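Local coordinates for xylose isomerase domain protein (Alicyclobacillus acidocaldarius subsp. acidocaldarius, PDB 3U0H) that is a putative sugar isomerase with a xylose isomerase-like TIM barrel, its exact reaction and substrate not being established, at residues A[114-119]-A[153-158]; A[164-169]-A[198-203]. All blocks are in the same frame, centred on the assembly; numbering follows the deposited sequence.

Contact 1. Residues A[114-119]-A[153-158]; sequences VRYISQ and YPFVQS
The helical bond from Q119 N to R115 O, 3.1 Å long, spans the turn that presents Y116 and I117 to the ring of F155. Y116 meets this ring in a T-shaped (edge-to-face) stack: its CE1 edge lies 4.1 Å from F155 CD2, the planes stand at 85°, and the contact falls nearer the rim of the F155 face than its centre. In Y116, CG is anti to the backbone N (chi1 175°), beside the carbonyl carbon, and from there the ring reaches F155 with its CE1 edge. I117 meets the same ring obliquely, with CG1 3.8 Å from F155 CE1 and the terminal CD1 4.0 Å from F155 CD1. The opposite face of F155 is backed by its neighbour V156, whose CG2 sits 3.8 Å above the ring centre, and F165 of helix 159-169 adds a second edge-to-face partner. A backbone hydrogen bond to P107 helps place F155 just after strand 153-154, which pairs with strand 108-109 in a two-stranded antiparallel sheet outside the barrel. With no hydrogen bond crossing between the two segments, the buried junction rests on aromatic and aliphatic packing, tying helix 113-131 to the loop that enters helix 159-169.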
loop_
_atom_site.group_PDB
_atom_site.type_symbol
_atom_site.label_atom_id
_atom_site.label_comp_id
_atom_site.label_asym_id
_atom_site.label_seq_id
_atom_site.Cartn_x
_atom_site.Cartn_y
_atom_site.Cartn_z
ATOM N N VAL A 114 24.468 -1.592 -2.831
ATOM C CA VAL A 114 23.351 -1.581 -1.936
ATOM C C VAL A 114 22.746 -0.185 -1.867
ATOM O O VAL A 114 21.511 -0.056 -1.866
ATOM C CB VAL A 114 23.657 -2.109 -0.536
ATOM C CG1 VAL A 114 24.774 -1.334 0.146
ATOM C CG2 VAL A 114 22.346 -2.111 0.274
ATOM N N ARG A 115 23.601 0.845 -1.896
ATOM C CA ARG A 115 23.174 2.254 -1.891
ATOM C C ARG A 115 22.503 2.648 -3.210
ATOM O O ARG A 115 21.460 3.279 -3.229
ATOM C CB ARG A 115 24.378 3.196 -1.709
ATOM C CG ARG A 115 25.330 2.817 -0.549
ATOM C CD ARG A 115 25.105 3.651 0.693
ATOM N NE ARG A 115 25.880 3.155 1.829
ATOM C CZ ARG A 115 26.480 3.926 2.737
ATOM N NH1 ARG A 115 26.431 5.239 2.639
ATOM N NH2 ARG A 115 27.142 3.382 3.744
ATOM N N TYR A 116 23.135 2.305 -4.303
ATOM C CA TYR A 116 22.758 2.862 -5.569
ATOM C C TYR A 116 21.424 2.271 -5.958
ATOM O O TYR A 116 20.496 2.982 -6.294
ATOM C CB TYR A 116 23.811 2.478 -6.594
ATOM C CG TYR A 116 23.501 2.877 -7.978
ATOM C CD1 TYR A 116 22.836 2.047 -8.826
ATOM C CD2 TYR A 116 23.898 4.108 -8.470
ATOM C CE1 TYR A 116 22.576 2.418 -10.134
ATOM C CE2 TYR A 116 23.640 4.480 -9.788
ATOM C CZ TYR A 116 22.987 3.610 -10.615
ATOM O OH TYR A 116 22.692 3.983 -11.925
ATOM N N ILE A 117 21.352 0.953 -5.847
ATOM C CA ILE A 117 20.201 0.163 -6.261
ATOM C C ILE A 117 19.030 0.408 -5.332
ATOM O O ILE A 117 17.919 0.551 -5.811
ATOM C CB ILE A 117 20.486 -1.374 -6.311
ATOM C CG1 ILE A 117 21.601 -1.653 -7.316
ATOM C CG2 ILE A 117 19.273 -2.159 -6.713
ATOM C CD1 ILE A 117 22.002 -3.130 -7.535
ATOM N N SER A 118 19.262 0.476 -4.027
ATOM C CA SER A 118 18.159 0.678 -3.096
ATOM C C SER A 118 17.502 2.074 -3.249
ATOM O O SER A 118 16.250 2.179 -3.266
ATOM C CB SER A 118 18.635 0.549 -1.661
ATOM O OG SER A 118 19.224 -0.702 -1.413
ATOM N N GLN A 119 18.343 3.129 -3.355
ATOM C CA GLN A 119 17.815 4.456 -3.466
ATOM C C GLN A 119 17.051 4.555 -4.797
ATOM O O GLN A 119 15.932 5.128 -4.871
ATOM C CB GLN A 119 18.914 5.519 -3.404
ATOM C CG GLN A 119 18.342 6.894 -3.465
ATOM C CD GLN A 119 19.384 8.008 -3.416
ATOM O OE1 GLN A 119 19.850 8.524 -4.466
ATOM N NE2 GLN A 119 19.701 8.419 -2.226
ATOM N N TYR A 153 30.794 -1.815 -11.038
ATOM C CA TYR A 153 29.709 -2.787 -10.727
ATOM C C TYR A 153 28.607 -2.900 -11.847
ATOM O O TYR A 153 28.337 -1.903 -12.545
ATOM C CB TYR A 153 29.030 -2.409 -9.409
ATOM C CG TYR A 153 29.957 -2.342 -8.220
ATOM C CD1 TYR A 153 30.488 -3.506 -7.668
ATOM C CD2 TYR A 153 30.269 -1.130 -7.632
ATOM C CE1 TYR A 153 31.328 -3.475 -6.566
ATOM C CE2 TYR A 153 31.116 -1.080 -6.524
ATOM C CZ TYR A 153 31.623 -2.260 -6.002
ATOM O OH TYR A 153 32.454 -2.227 -4.923
ATOM N N PRO A 154 28.045 -4.130 -12.060
ATOM C CA PRO A 154 26.987 -4.262 -13.044
ATOM C C PRO A 154 25.671 -3.788 -12.488
ATOM O O PRO A 154 25.436 -3.959 -11.282
ATOM C CB PRO A 154 26.891 -5.785 -13.280
ATOM C CG PRO A 154 27.524 -6.408 -12.065
ATOM C CD PRO A 154 28.651 -5.454 -11.759
ATOM N N PHE A 155 24.861 -3.157 -13.358
ATOM C CA PHE A 155 23.455 -2.938 -13.082
ATOM C C PHE A 155 22.583 -3.643 -14.129
ATOM O O PHE A 155 22.927 -4.737 -14.507
ATOM C CB PHE A 155 23.144 -1.450 -12.914
ATOM C CG PHE A 155 21.822 -1.179 -12.333
ATOM C CD1 PHE A 155 21.316 -1.972 -11.286
ATOM C CD2 PHE A 155 21.023 -0.186 -12.859
ATOM C CE1 PHE A 155 20.066 -1.731 -10.754
ATOM C CE2 PHE A 155 19.764 0.037 -12.310
ATOM C CZ PHE A 155 19.312 -0.720 -11.236
ATOM N N VAL A 156 21.515 -3.041 -14.617
ATOM C CA VAL A 156 20.614 -3.686 -15.582
ATOM C C VAL A 156 21.170 -3.655 -16.993
ATOM O O VAL A 156 21.426 -2.582 -17.519
ATOM C CB VAL A 156 19.218 -3.016 -15.582
ATOM C CG1 VAL A 156 18.289 -3.541 -16.688
ATOM C CG2 VAL A 156 18.582 -3.229 -14.208
ATOM N N GLN A 157 21.251 -4.831 -17.630
ATOM C CA GLN A 157 21.804 -4.983 -19.008
ATOM C C GLN A 157 20.920 -5.756 -19.950
ATOM O O GLN A 157 21.318 -6.066 -21.100
ATOM C CB GLN A 157 23.172 -5.646 -18.953
ATOM C CG GLN A 157 24.180 -4.758 -18.234
ATOM C CD GLN A 157 25.459 -5.456 -17.892
ATOM O OE1 GLN A 157 25.735 -6.563 -18.350
ATOM N NE2 GLN A 157 26.269 -4.786 -17.096
ATOM N N SER A 158 19.679 -5.953 -19.512
ATOM C CA SER A 158 18.761 -6.814 -20.213
ATOM C C SER A 158 17.373 -6.766 -19.609
ATOM O O SER A 158 17.179 -6.358 -18.459
ATOM C CB SER A 158 19.240 -8.260 -20.100
ATOM O OG SER A 158 18.998 -8.737 -18.752
#

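Contact 2. Residues A[164-169]-A[198-203]; sequences TFWEAI and PEKVVY
In the beta/alpha (TIM) barrel, helix 159-169 packs outside the parallel sheet, and W166 reaches from it across strand 174-179 to K200, which closes the 3-10 turn 198-200 just before the next barrel strand, 201-206. The meeting is a CH-pi contact: K200 CD stands over one face of the indole, 4.2 Å from the centroid of the six-membered ring and 22° off its normal. The nearest indole atom is W166 CH2, 3.9 Å from K200 CD. The lysine extends from the turn and the tryptophan from the helix, and they run alongside one another, pointing opposite ways. A bend in the lysine chain at chi2 (-73°) helps bring CD over the benzo ring, toward its rim. The ammonium adds little, since K200 NZ is 5.8 Å from that centroid and any cation-pi attraction is weak at most. Both partners also contact strand 174-179: W166 NE1 makes a weak hydrogen bond to G175 O, while the backbone of K200 bonds to that of A176. Neighbouring residues serve the assembly, E167 forming a salt bridge with R122 of the second subunit and E199 one with R91 of the third. Along the aliphatic chain the contact runs from K200 CB, 4.1 Å from W166 CH2, to K200 CE, 4.2 Å from W166 CZ3.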
loop_
_atom_site.group_PDB
_atom_site.type_symbol
_atom_site.label_atom_id
_atom_site.label_comp_id
_atom_site.label_asym_id
_atom_site.label_seq_id
_atom_site.Cartn_x
_atom_site.Cartn_y
_atom_site.Cartn_z
ATOM N N THR A 164 13.835 -8.484 -12.644
ATOM C CA THR A 164 14.139 -8.645 -11.210
ATOM C C THR A 164 14.073 -7.265 -10.542
ATOM O O THR A 164 13.629 -7.136 -9.408
ATOM C CB THR A 164 15.485 -9.301 -10.946
ATOM O OG1 THR A 164 16.526 -8.396 -11.393
ATOM C CG2 THR A 164 15.585 -10.661 -11.725
ATOM N N PHE A 165 14.406 -6.212 -11.263
ATOM C CA PHE A 165 14.465 -4.862 -10.643
ATOM C C PHE A 165 13.062 -4.350 -10.337
ATOM O O PHE A 165 12.873 -3.723 -9.297
ATOM C CB PHE A 165 15.281 -3.912 -11.502
ATOM C CG PHE A 165 15.485 -2.532 -10.912
ATOM C CD1 PHE A 165 15.981 -2.363 -9.629
ATOM C CD2 PHE A 165 15.236 -1.410 -11.672
ATOM C CE1 PHE A 165 16.184 -1.114 -9.110
ATOM C CE2 PHE A 165 15.418 -0.147 -11.127
ATOM C CZ PHE A 165 15.901 -0.002 -9.849
ATOM N N TRP A 166 12.068 -4.709 -11.168
ATOM C CA TRP A 166 10.645 -4.533 -10.814
ATOM C C TRP A 166 10.267 -4.983 -9.429
ATOM O O TRP A 166 9.452 -4.402 -8.785
ATOM C CB TRP A 166 9.709 -5.222 -11.823
ATOM C CG TRP A 166 9.806 -4.677 -13.230
ATOM C CD1 TRP A 166 10.307 -3.436 -13.633
ATOM C CD2 TRP A 166 9.315 -5.309 -14.448
ATOM N NE1 TRP A 166 10.191 -3.272 -14.973
ATOM C CE2 TRP A 166 9.667 -4.406 -15.541
ATOM C CE3 TRP A 166 8.737 -6.544 -14.742
ATOM C CZ2 TRP A 166 9.371 -4.701 -16.870
ATOM C CZ3 TRP A 166 8.449 -6.830 -16.089
ATOM C CH2 TRP A 166 8.750 -5.916 -17.129
ATOM N N GLU A 167 10.832 -6.039 -8.948
ATOM C CA GLU A 167 10.506 -6.520 -7.609
ATOM C C GLU A 167 11.019 -5.547 -6.548
ATOM O O GLU A 167 10.393 -5.346 -5.558
ATOM C CB GLU A 167 11.168 -7.888 -7.386
ATOM C CG GLU A 167 10.707 -9.013 -8.325
ATOM C CD GLU A 167 11.416 -10.368 -8.064
ATOM O OE1 GLU A 167 11.762 -10.691 -6.887
ATOM O OE2 GLU A 167 11.631 -11.117 -9.060
ATOM N N ALA A 168 12.184 -4.942 -6.775
ATOM C CA ALA A 168 12.765 -4.007 -5.783
ATOM C C ALA A 168 11.830 -2.808 -5.662
ATOM O O ALA A 168 11.498 -2.359 -4.569
ATOM C CB ALA A 168 14.186 -3.578 -6.204
ATOM N N ILE A 169 11.378 -2.336 -6.828
ATOM C CA ILE A 169 10.562 -1.140 -6.941
ATOM C C ILE A 169 9.193 -1.400 -6.283
ATOM O O ILE A 169 8.690 -0.565 -5.550
ATOM C CB ILE A 169 10.354 -0.711 -8.451
ATOM C CG1 ILE A 169 11.705 -0.412 -9.177
ATOM C CG2 ILE A 169 9.384 0.475 -8.502
ATOM C CD1 ILE A 169 11.661 -0.298 -10.739
ATOM N N PRO A 198 1.055 -7.420 -21.762
ATOM C CA PRO A 198 0.891 -6.276 -22.651
ATOM C C PRO A 198 1.148 -4.968 -21.956
ATOM O O PRO A 198 1.693 -4.038 -22.557
ATOM C CB PRO A 198 -0.598 -6.292 -23.032
ATOM C CG PRO A 198 -1.157 -7.595 -22.527
ATOM C CD PRO A 198 -0.093 -8.355 -21.801
ATOM N N GLU A 199 0.703 -4.903 -20.706
ATOM C CA GLU A 199 0.769 -3.671 -19.986
ATOM C C GLU A 199 2.224 -3.386 -19.602
ATOM O O GLU A 199 2.550 -2.245 -19.244
ATOM C CB GLU A 199 -0.121 -3.685 -18.743
ATOM C CG GLU A 199 0.337 -4.647 -17.639
ATOM C CD GLU A 199 -0.293 -6.008 -17.811
ATOM O OE1 GLU A 199 -0.904 -6.206 -18.902
ATOM O OE2 GLU A 199 -0.226 -6.831 -16.851
ATOM N N LYS A 200 3.098 -4.385 -19.730
ATOM C CA LYS A 200 4.528 -4.168 -19.431
ATOM C C LYS A 200 5.362 -3.602 -20.591
ATOM O O LYS A 200 6.475 -3.065 -20.373
ATOM C CB LYS A 200 5.143 -5.426 -18.907
ATOM C CG LYS A 200 4.540 -5.845 -17.598
ATOM C CD LYS A 200 4.983 -4.949 -16.466
ATOM C CE LYS A 200 4.582 -5.567 -15.100
ATOM N NZ LYS A 200 3.512 -4.716 -14.469
ATOM N N VAL A 201 4.796 -3.632 -21.804
ATOM C CA VAL A 201 5.369 -2.904 -22.934
ATOM C C VAL A 201 4.752 -1.480 -22.960
ATOM O O VAL A 201 3.596 -1.267 -23.441
ATOM C CB VAL A 201 5.154 -3.621 -24.265
ATOM C CG1 VAL A 201 5.992 -2.937 -25.347
ATOM C CG2 VAL A 201 5.506 -5.094 -24.170
ATOM N N VAL A 202 5.510 -0.529 -22.402
ATOM C CA VAL A 202 5.031 0.823 -22.163
ATOM C C VAL A 202 5.281 1.672 -23.407
ATOM O O VAL A 202 4.437 2.465 -23.769
ATOM C CB VAL A 202 5.738 1.436 -20.928
ATOM C CG1 VAL A 202 5.291 2.883 -20.673
ATOM C CG2 VAL A 202 5.476 0.579 -19.659
ATOM N N TYR A 203 6.464 1.538 -24.029
ATOM C CA TYR A 203 6.828 2.352 -25.148
ATOM C C TYR A 203 7.958 1.639 -25.883
ATOM O O TYR A 203 8.635 0.798 -25.329
ATOM C CB TYR A 203 7.197 3.777 -24.647
ATOM C CG TYR A 203 7.498 4.867 -25.691
ATOM C CD1 TYR A 203 6.644 5.092 -26.763
ATOM C CD2 TYR A 203 8.621 5.698 -25.563
ATOM C CE1 TYR A 203 6.932 6.064 -27.708
ATOM C CE2 TYR A 203 8.899 6.720 -26.488
ATOM C CZ TYR A 203 8.054 6.886 -27.556
ATOM O OH TYR A 203 8.297 7.865 -28.502
#

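The centres of the two contacts lie 16 Å apart, and helix 159-169 is what connects them. Contact 1 closes just before this helix begins, and contact 2 opens on its last turns, so they follow in series along the chain. F165 joins them directly: its CZ is 3.8 Å from F155 CZ, and its CE1 is 4.0 Å from I117 CG2. One side of the helix is thus packed against helix 113-131 and loop 155-158, which leads into helix 159-169, while W166 faces strand 174-179 and the turn leading into strand 201-206. Both contacts also border the second subunit, so packing around the barrel continues into the interface between chains.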